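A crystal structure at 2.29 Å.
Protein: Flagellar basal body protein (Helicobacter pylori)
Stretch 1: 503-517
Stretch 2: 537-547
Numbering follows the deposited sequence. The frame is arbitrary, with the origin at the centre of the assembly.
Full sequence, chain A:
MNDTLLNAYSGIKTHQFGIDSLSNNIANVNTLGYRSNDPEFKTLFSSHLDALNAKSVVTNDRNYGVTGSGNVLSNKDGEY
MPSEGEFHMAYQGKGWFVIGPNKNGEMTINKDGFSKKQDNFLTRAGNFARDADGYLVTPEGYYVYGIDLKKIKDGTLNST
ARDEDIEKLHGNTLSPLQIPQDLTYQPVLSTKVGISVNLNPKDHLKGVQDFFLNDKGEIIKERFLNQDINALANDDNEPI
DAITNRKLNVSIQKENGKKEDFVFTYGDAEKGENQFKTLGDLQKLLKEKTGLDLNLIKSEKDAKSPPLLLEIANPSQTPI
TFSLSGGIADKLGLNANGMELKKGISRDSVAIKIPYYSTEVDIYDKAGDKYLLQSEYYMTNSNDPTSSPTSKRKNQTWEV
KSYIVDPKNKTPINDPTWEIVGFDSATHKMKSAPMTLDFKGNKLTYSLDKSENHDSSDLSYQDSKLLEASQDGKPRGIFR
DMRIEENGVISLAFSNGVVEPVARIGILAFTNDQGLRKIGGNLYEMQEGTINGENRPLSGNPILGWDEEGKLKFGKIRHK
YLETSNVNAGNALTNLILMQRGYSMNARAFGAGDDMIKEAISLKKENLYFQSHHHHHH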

# COMPACT_ATOMS: atom_id res chain seq x y z
N ALA A 503 21.69 -16.80 2.50
CA ALA A 503 22.32 -18.10 2.27
C ALA A 503 21.76 -19.11 3.26
O ALA A 503 20.95 -18.77 4.14
CB ALA A 503 23.85 -18.00 2.41
N ARG A 504 22.17 -20.37 3.09
CA ARG A 504 22.01 -21.37 4.14
C ARG A 504 23.20 -22.31 4.11
O ARG A 504 23.82 -22.50 3.07
CB ARG A 504 20.72 -22.17 4.02
CG ARG A 504 20.73 -23.26 2.96
CD ARG A 504 19.35 -23.87 2.85
NE ARG A 504 18.96 -24.54 4.09
CZ ARG A 504 17.71 -24.83 4.43
NH1 ARG A 504 16.70 -24.51 3.63
NH2 ARG A 504 17.47 -25.43 5.58
N ILE A 505 23.50 -22.88 5.28
CA ILE A 505 24.63 -23.79 5.42
C ILE A 505 24.28 -25.13 4.77
O ILE A 505 23.23 -25.72 5.06
CB ILE A 505 24.99 -23.98 6.90
CG1 ILE A 505 25.28 -22.63 7.56
CG2 ILE A 505 26.21 -24.90 7.04
CD1 ILE A 505 26.54 -21.96 7.08
N GLY A 506 25.17 -25.61 3.90
CA GLY A 506 25.00 -26.94 3.36
C GLY A 506 25.01 -28.00 4.45
O GLY A 506 25.78 -27.92 5.42
N ILE A 507 24.13 -28.98 4.30
CA ILE A 507 24.06 -30.16 5.16
C ILE A 507 23.77 -31.35 4.27
O ILE A 507 22.87 -31.29 3.42
CB ILE A 507 22.97 -30.03 6.25
CG1 ILE A 507 23.34 -28.96 7.28
CG2 ILE A 507 22.78 -31.35 6.98
CD1 ILE A 507 24.39 -29.40 8.29
N LEU A 508 24.53 -32.42 4.43
CA LEU A 508 24.32 -33.64 3.66
C LEU A 508 24.38 -34.84 4.60
O LEU A 508 25.18 -34.86 5.54
CB LEU A 508 25.36 -33.80 2.54
CG LEU A 508 25.36 -32.72 1.46
CD1 LEU A 508 26.63 -32.78 0.65
CD2 LEU A 508 24.14 -32.86 0.55
N ALA A 509 23.53 -35.82 4.34
CA ALA A 509 23.47 -37.05 5.12
C ALA A 509 23.69 -38.25 4.22
O ALA A 509 23.70 -38.14 2.99
CB ALA A 509 22.12 -37.17 5.86
N PHE A 510 23.87 -39.40 4.85
CA PHE A 510 24.09 -40.65 4.15
C PHE A 510 23.40 -41.76 4.92
O PHE A 510 23.25 -41.69 6.14
CB PHE A 510 25.58 -40.98 4.02
CG PHE A 510 26.38 -39.90 3.37
CD1 PHE A 510 26.88 -38.84 4.12
CD2 PHE A 510 26.67 -39.95 2.01
CE1 PHE A 510 27.63 -37.85 3.52
CE2 PHE A 510 27.42 -38.96 1.41
CZ PHE A 510 27.90 -37.91 2.16
N THR A 511 22.99 -42.80 4.19
CA THR A 511 22.42 -43.97 4.85
C THR A 511 23.48 -44.85 5.48
O THR A 511 23.13 -45.76 6.24
CB THR A 511 21.59 -44.79 3.86
OG1 THR A 511 22.42 -45.22 2.77
CG2 THR A 511 20.40 -43.96 3.33
N ASN A 512 24.76 -44.62 5.20
CA ASN A 512 25.83 -45.38 5.84
C ASN A 512 27.07 -44.49 5.99
O ASN A 512 27.94 -44.47 5.12
CB ASN A 512 26.16 -46.64 5.06
CG ASN A 512 27.19 -47.49 5.76
OD1 ASN A 512 27.18 -47.57 6.98
ND2 ASN A 512 28.10 -48.09 5.00
N ASP A 513 27.15 -43.78 7.13
CA ASP A 513 28.32 -42.93 7.39
C ASP A 513 29.60 -43.75 7.51
O ASP A 513 30.69 -43.22 7.25
CB ASP A 513 28.11 -42.11 8.66
CG ASP A 513 27.15 -40.96 8.47
OD1 ASP A 513 26.40 -40.67 9.42
OD2 ASP A 513 27.13 -40.36 7.37
N GLN A 514 29.49 -45.02 7.92
CA GLN A 514 30.66 -45.89 7.99
C GLN A 514 31.32 -46.06 6.62
O GLN A 514 32.52 -46.35 6.54
CB GLN A 514 30.27 -47.27 8.55
CG GLN A 514 29.38 -47.24 9.78
CD GLN A 514 28.92 -48.64 10.22
OE1 GLN A 514 29.70 -49.60 10.20
NE2 GLN A 514 27.65 -48.75 10.61
N GLY A 515 30.56 -45.89 5.53
CA GLY A 515 31.09 -46.02 4.18
C GLY A 515 31.96 -44.86 3.73
O GLY A 515 32.55 -44.94 2.65
N LEU A 516 32.05 -43.79 4.52
CA LEU A 516 32.95 -42.69 4.20
C LEU A 516 34.39 -42.99 4.63
O LEU A 516 34.63 -43.75 5.58
CB LEU A 516 32.47 -41.40 4.86
CG LEU A 516 31.11 -40.80 4.51
CD1 LEU A 516 30.86 -39.61 5.42
CD2 LEU A 516 31.01 -40.41 3.03
N ARG A 517 35.34 -42.37 3.93
CA ARG A 517 36.77 -42.48 4.23
C ARG A 517 37.21 -41.32 5.11
O ARG A 517 36.91 -40.16 4.82
CB ARG A 517 37.60 -42.49 2.95
CG ARG A 517 39.12 -42.39 3.16
CD ARG A 517 39.88 -42.15 1.85
NE ARG A 517 39.63 -43.21 0.87
CZ ARG A 517 39.89 -43.10 -0.43
NH1 ARG A 517 40.42 -41.99 -0.92
NH2 ARG A 517 39.63 -44.11 -1.26
N PRO A 537 28.63 -45.91 -4.37
CA PRO A 537 29.42 -44.89 -3.66
C PRO A 537 29.53 -45.14 -2.17
O PRO A 537 29.86 -44.21 -1.43
CB PRO A 537 28.65 -43.61 -3.97
CG PRO A 537 28.05 -43.87 -5.36
CD PRO A 537 28.12 -45.37 -5.65
N LEU A 538 29.21 -46.36 -1.75
CA LEU A 538 29.69 -46.96 -0.50
C LEU A 538 29.01 -46.43 0.76
O LEU A 538 28.49 -47.21 1.56
CB LEU A 538 31.20 -46.77 -0.37
CG LEU A 538 31.83 -47.81 0.56
CD1 LEU A 538 31.28 -49.18 0.24
CD2 LEU A 538 33.34 -47.80 0.44
N SER A 539 29.05 -45.13 0.96
CA SER A 539 28.19 -44.49 1.95
C SER A 539 26.79 -44.24 1.41
O SER A 539 25.97 -43.62 2.09
CB SER A 539 28.82 -43.16 2.40
OG SER A 539 29.07 -42.32 1.28
N GLY A 540 26.50 -44.73 0.21
CA GLY A 540 25.31 -44.30 -0.50
C GLY A 540 25.51 -42.91 -1.06
O GLY A 540 26.51 -42.25 -0.73
N ASN A 541 24.60 -42.46 -1.91
CA ASN A 541 24.68 -41.12 -2.45
C ASN A 541 24.30 -40.09 -1.39
O ASN A 541 23.56 -40.39 -0.45
CB ASN A 541 23.76 -40.97 -3.66
CG ASN A 541 24.29 -41.68 -4.87
OD1 ASN A 541 25.50 -41.78 -5.05
ND2 ASN A 541 23.39 -42.17 -5.72
N PRO A 542 24.80 -38.85 -1.51
CA PRO A 542 24.54 -37.86 -0.47
C PRO A 542 23.09 -37.43 -0.50
O PRO A 542 22.50 -37.24 -1.56
CB PRO A 542 25.48 -36.70 -0.84
CG PRO A 542 25.61 -36.81 -2.32
CD PRO A 542 25.60 -38.29 -2.62
N ILE A 543 22.50 -37.31 0.68
CA ILE A 543 21.10 -36.94 0.83
C ILE A 543 21.04 -35.47 1.24
O ILE A 543 21.57 -35.09 2.29
CB ILE A 543 20.40 -37.84 1.87
CG1 ILE A 543 20.70 -39.31 1.58
CG2 ILE A 543 18.90 -37.57 1.89
CD1 ILE A 543 20.47 -40.22 2.78
N LEU A 544 20.43 -34.65 0.38
CA LEU A 544 20.26 -33.23 0.67
C LEU A 544 19.62 -33.06 2.03
O LEU A 544 18.64 -33.72 2.36
CB LEU A 544 19.40 -32.58 -0.42
CG LEU A 544 19.61 -31.11 -0.76
CD1 LEU A 544 20.97 -30.90 -1.36
CD2 LEU A 544 18.52 -30.64 -1.72
N GLY A 545 20.19 -32.16 2.84
CA GLY A 545 19.88 -32.12 4.26
C GLY A 545 18.47 -31.69 4.59
O GLY A 545 18.00 -31.96 5.70
N TRP A 546 17.77 -31.07 3.64
CA TRP A 546 16.49 -30.43 3.88
C TRP A 546 15.46 -30.94 2.89
O TRP A 546 15.80 -31.32 1.76
CB TRP A 546 16.61 -28.90 3.76
CG TRP A 546 17.38 -28.45 2.53
CD1 TRP A 546 16.91 -28.38 1.24
CD2 TRP A 546 18.74 -28.01 2.48
NE1 TRP A 546 17.89 -27.92 0.40
CE2 TRP A 546 19.03 -27.68 1.13
CE3 TRP A 546 19.75 -27.86 3.44
CZ2 TRP A 546 20.28 -27.20 0.72
CZ3 TRP A 546 20.99 -27.39 3.03
CH2 TRP A 546 21.25 -27.07 1.68
N ASP A 547 14.19 -30.92 3.30
CA ASP A 547 13.09 -31.45 2.50
C ASP A 547 12.65 -30.42 1.46
O ASP A 547 13.29 -29.38 1.25
CB ASP A 547 11.94 -31.86 3.41
CG ASP A 547 11.73 -30.90 4.56
OD1 ASP A 547 10.99 -31.26 5.50
OD2 ASP A 547 12.31 -29.79 4.54
O HOH W 1 31.69 -43.42 0.89

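The two stretches meet as a short antiparallel β pairing, flanked at one end by an arginine–tryptophan stack and at the other by a serine-centred turn contact, with 848 Å² buried in total. The pairing rests on two bridges, of which Ala 509 with Ile 543 is the hydrogen-bonded one: Ala 509 N donates to Ile 543 O (2.9 Å, 166°) and Ile 543 N to Ala 509 O (2.7 Å, 164°). Both angles are near linear. Leu 508 and Leu 544 form the adjacent non-hydrogen-bonded pair, and Leu 508 CA approaches Ile 543 O at 3.4 Å in a CA-H...O contact. Side chains alternate accordingly: Leu 508 CD2 lies 4.2 Å from Leu 544 CD1 on one face, Ala 509 CB 4.4 Å from Ile 543 CB on the other. A weak bond from Gly 545 N to Ile 507 O (2.9 Å, 119°) adds a further backbone link; an ideal CB on Gly 545 would sit 2.5 Å from that same Ile 507 O, so the absent side chain leaves room for the approach.

Beyond it, the CA-to-CB bond of Trp 546 points toward stretch 1, and with chi1 of 47° its ring receives the Arg 504 guanidinium flat on one face (centres 4.3 Å apart, planes at 21°). Arg 504 CD stands 3.8 Å from the centroid of the Trp 546 six-membered ring, only 8° off the normal, adding a CH-pi contact to the off-centre cation-pi one.

At the other end, Phe 510 CE2 packs 3.7 Å from Pro 542 CB, while Ser 539, small and buried, fits against Gly 515 and Leu 516: Leu 516 CD2 lies 3.2 Å from Ser 539 OG and Gly 515 C 3.8 Å from Ser 539 CB. An ideal CB on Gly 515 would sit 2.6 Å from Ser 539 N, a clash that its lack of a side chain avoids. Asn 512 N donates weakly to Ser 539 O (3.5 Å). Water 1 accepts from Ser 539 OG (2.9 Å) and donates to Gly 515 O (2.5 Å) and Pro 537 O (3.1 Å), linking both stretches through one site.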